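Local coordinates for alpha-rhamnosidase (Dictyoglomus thermophilum, PDB 6I60), which probably hydrolyses alpha-L-rhamnosides, releasing their terminal non-reducing alpha-L-rhamnose residues, at residues Y527-L531 with I568-L572. Sequence-based numbering, arbitrary orientation.
Sequences YRKYL and IAWYL
Ile568 CG2 lies over one face of the Tyr527 ring, offset toward the CG side, in a CH-pi contact 4.0 Å from the ring centroid and 27° off its normal; the two side chains cross at about a right angle. The methyl reaches the ring because CG2 stands anti to the Ile568 backbone N, while the other branch, CG1, carries CD1 to the edge of the Tyr530 ring, 4.2 Å from Tyr530 CD2.

The remaining contacts are apolar. Leu572 divides its two methyls: CD2 sits at the edge of the Tyr527 ring, 4.0 Å from Tyr527 CD2, and also touches Tyr527 CB, and CD1 meets Leu531 CD1 tip to tip at 3.7 Å. That Leu531 methyl also rests against Ala569, 3.7 Å from CB, where the small side chain lets it approach the backbone of helix 564-576. With only an alanine at Tyr527, the ring is gone, and Ile568 CG2 is likely to lose the face it packs on while a gap opens beside Leu572 CD2 where the ring edge stood.

No hydrogen bond links the segments. Arg528, partly exposed, lends its aliphatic CG to Leu572 CD1 at 4.1 Å, while its guanidinium group turns to Glu38 in a salt bridge.

The short axes of 527-531, on helix 524-535, and 568-572 run roughly antiparallel, at 147°, and 10.4 Å apart at closest approach, so side chains fill the interface. This is buried helix-to-helix packing within the six-hairpin glycosidase domain, the (alpha/alpha)6 barrel characteristic of this rhamnosidase family. Helix 514-520 meets Tyr527 through Ala514 and Ala517, and helix 580-584 closes on Leu531 and Leu572 through Val581 and on Ala569 through Leu582.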
ATOM      1  N   TYR A 527      -3.833  -0.678   4.320  1.00 48.63           N
ATOM      2  CA  TYR A 527      -3.868  -2.063   4.773  1.00 52.82           C
ATOM      3  C   TYR A 527      -5.169  -2.392   5.493  1.00 50.62           C
ATOM      4  O   TYR A 527      -5.623  -3.541   5.450  1.00 48.29           O
ATOM      5  CB  TYR A 527      -2.665  -2.350   5.670  1.00 47.71           C
ATOM      6  CG  TYR A 527      -1.388  -2.557   4.892  1.00 46.45           C
ATOM      7  CD1 TYR A 527      -1.400  -3.206   3.665  1.00 40.16           C
ATOM      8  CD2 TYR A 527      -0.171  -2.099   5.378  1.00 54.48           C
ATOM      9  CE1 TYR A 527      -0.239  -3.396   2.946  1.00 51.06           C
ATOM     10  CE2 TYR A 527       0.999  -2.285   4.666  1.00 49.84           C
ATOM     11  CZ  TYR A 527       0.958  -2.933   3.450  1.00 52.34           C
ATOM     12  OH  TYR A 527       2.117  -3.121   2.735  1.00 52.18           O
ATOM     13  N   ARG A 528      -5.780  -1.407   6.156  1.00 49.09           N
ATOM     14  CA  ARG A 528      -7.070  -1.640   6.794  1.00 42.71           C
ATOM     15  C   ARG A 528      -8.129  -2.003   5.762  1.00 49.58           C
ATOM     16  O   ARG A 528      -8.979  -2.868   6.008  1.00 49.95           O
ATOM     17  CB  ARG A 528      -7.491  -0.407   7.591  1.00 45.33           C
ATOM     18  CG  ARG A 528      -6.926  -0.357   9.000  1.00 44.39           C
ATOM     19  CD  ARG A 528      -7.218   0.981   9.657  1.00 51.87           C
ATOM     20  NE  ARG A 528      -8.177   0.859  10.751  1.00 61.45           N
ATOM     21  CZ  ARG A 528      -9.350   1.484  10.791  1.00 60.49           C
ATOM     22  NH1 ARG A 528      -9.716   2.281   9.795  1.00 51.14           N
ATOM     23  NH2 ARG A 528     -10.158   1.312  11.829  1.00 64.70           N
ATOM     24  N   LYS A 529      -8.092  -1.354   4.597  1.00 53.42           N
ATOM     25  CA  LYS A 529      -9.003  -1.716   3.517  1.00 47.86           C
ATOM     26  C   LYS A 529      -8.666  -3.089   2.951  1.00 51.71           C
ATOM     27  O   LYS A 529      -9.567  -3.875   2.637  1.00 55.97           O
ATOM     28  CB  LYS A 529      -8.957  -0.653   2.418  1.00 47.55           C
ATOM     29  CG  LYS A 529      -9.825  -0.964   1.210  1.00 46.64           C
ATOM     30  CD  LYS A 529      -8.978  -1.261  -0.011  1.00 51.50           C
ATOM     31  CE  LYS A 529      -9.834  -1.424  -1.254  1.00 59.92           C
ATOM     32  NZ  LYS A 529      -9.348  -2.539  -2.112  1.00 61.27           N
ATOM     33  N   TYR A 530      -7.373  -3.398   2.814  1.00 53.37           N
ATOM     34  CA  TYR A 530      -6.980  -4.692   2.269  1.00 51.84           C
ATOM     35  C   TYR A 530      -7.253  -5.815   3.261  1.00 53.17           C
ATOM     36  O   TYR A 530      -7.609  -6.931   2.863  1.00 46.42           O
ATOM     37  CB  TYR A 530      -5.505  -4.676   1.871  1.00 45.55           C
ATOM     38  CG  TYR A 530      -5.078  -5.904   1.099  1.00 48.81           C
ATOM     39  CD1 TYR A 530      -5.735  -6.278  -0.067  1.00 54.32           C
ATOM     40  CD2 TYR A 530      -4.023  -6.694   1.539  1.00 43.69           C
ATOM     41  CE1 TYR A 530      -5.350  -7.403  -0.778  1.00 52.53           C
ATOM     42  CE2 TYR A 530      -3.632  -7.822   0.835  1.00 51.23           C
ATOM     43  CZ  TYR A 530      -4.298  -8.171  -0.323  1.00 52.82           C
ATOM     44  OH  TYR A 530      -3.913  -9.292  -1.025  1.00 49.55           O
ATOM     45  N   LEU A 531      -7.080  -5.541   4.557  1.00 51.65           N
ATOM     46  CA  LEU A 531      -7.418  -6.535   5.570  1.00 54.49           C
ATOM     47  C   LEU A 531      -8.897  -6.885   5.524  1.00 53.00           C
ATOM     48  O   LEU A 531      -9.274  -8.033   5.795  1.00 47.57           O
ATOM     49  CB  LEU A 531      -7.030  -6.026   6.958  1.00 50.14           C
ATOM     50  CG  LEU A 531      -5.588  -6.298   7.388  1.00 48.86           C
ATOM     51  CD1 LEU A 531      -5.337  -5.781   8.796  1.00 46.40           C
ATOM     52  CD2 LEU A 531      -5.279  -7.784   7.290  1.00 48.92           C
ATOM     53  N   ILE A 568       0.135  -8.868   8.102  1.00 47.08           N
ATOM     54  CA  ILE A 568      -0.146  -7.458   7.845  1.00 52.69           C
ATOM     55  C   ILE A 568      -0.882  -6.842   9.026  1.00 48.72           C
ATOM     56  O   ILE A 568      -0.619  -5.695   9.411  1.00 53.86           O
ATOM     57  CB  ILE A 568      -0.934  -7.302   6.531  1.00 45.52           C
ATOM     58  CG1 ILE A 568      -0.068  -7.729   5.343  1.00 39.50           C
ATOM     59  CG2 ILE A 568      -1.403  -5.869   6.352  1.00 44.19           C
ATOM     60  CD1 ILE A 568      -0.819  -7.799   4.033  1.00 45.51           C
ATOM     61  N   ALA A 569      -1.798  -7.596   9.635  1.00 48.89           N
ATOM     62  CA  ALA A 569      -2.499  -7.091  10.811  1.00 50.27           C
ATOM     63  C   ALA A 569      -1.538  -6.881  11.975  1.00 50.49           C
ATOM     64  O   ALA A 569      -1.636  -5.880  12.694  1.00 51.57           O
ATOM     65  CB  ALA A 569      -3.625  -8.045  11.203  1.00 37.40           C
ATOM     66  N   TRP A 570      -0.600  -7.810  12.174  1.00 50.76           N
ATOM     67  CA  TRP A 570       0.402  -7.632  13.220  1.00 51.74           C
ATOM     68  C   TRP A 570       1.318  -6.454  12.916  1.00 51.22           C
ATOM     69  O   TRP A 570       1.793  -5.784  13.841  1.00 48.54           O
ATOM     70  CB  TRP A 570       1.220  -8.912  13.394  1.00 47.36           C
ATOM     71  CG  TRP A 570       2.340  -8.779  14.376  1.00 53.44           C
ATOM     72  CD1 TRP A 570       3.656  -8.555  14.092  1.00 57.20           C
ATOM     73  CD2 TRP A 570       2.246  -8.859  15.803  1.00 59.42           C
ATOM     74  NE1 TRP A 570       4.387  -8.490  15.254  1.00 55.04           N
ATOM     75  CE2 TRP A 570       3.546  -8.674  16.319  1.00 59.82           C
ATOM     76  CE3 TRP A 570       1.190  -9.069  16.695  1.00 59.85           C
ATOM     77  CZ2 TRP A 570       3.816  -8.694  17.686  1.00 59.63           C
ATOM     78  CZ3 TRP A 570       1.462  -9.089  18.052  1.00 60.03           C
ATOM     79  CH2 TRP A 570       2.764  -8.901  18.534  1.00 59.88           C
ATOM     80  N   TYR A 571       1.577  -6.187  11.634  1.00 54.01           N
ATOM     81  CA  TYR A 571       2.379  -5.025  11.267  1.00 50.33           C
ATOM     82  C   TYR A 571       1.669  -3.730  11.641  1.00 51.54           C
ATOM     83  O   TYR A 571       2.308  -2.773  12.094  1.00 51.75           O
ATOM     84  CB  TYR A 571       2.691  -5.052   9.770  1.00 49.93           C
ATOM     85  CG  TYR A 571       3.874  -5.919   9.398  1.00 54.83           C
ATOM     86  CD1 TYR A 571       4.863  -6.217  10.329  1.00 49.24           C
ATOM     87  CD2 TYR A 571       4.003  -6.439   8.116  1.00 48.35           C
ATOM     88  CE1 TYR A 571       5.944  -7.008   9.992  1.00 45.63           C
ATOM     89  CE2 TYR A 571       5.081  -7.233   7.773  1.00 46.87           C
ATOM     90  CZ  TYR A 571       6.047  -7.513   8.713  1.00 42.90           C
ATOM     91  OH  TYR A 571       7.123  -8.300   8.375  1.00 57.37           O
ATOM     92  N   LEU A 572       0.346  -3.686  11.464  1.00 49.62           N
ATOM     93  CA  LEU A 572      -0.412  -2.485  11.798  1.00 48.30           C
ATOM     94  C   LEU A 572      -0.368  -2.188  13.293  1.00 55.25           C
ATOM     95  O   LEU A 572      -0.443  -1.020  13.693  1.00 54.86           O
ATOM     96  CB  LEU A 572      -1.857  -2.630  11.327  1.00 45.65           C
ATOM     97  CG  LEU A 572      -2.053  -2.689   9.813  1.00 47.01           C
ATOM     98  CD1 LEU A 572      -3.531  -2.653   9.461  1.00 49.40           C
ATOM     99  CD2 LEU A 572      -1.307  -1.547   9.137  1.00 50.88           C
TER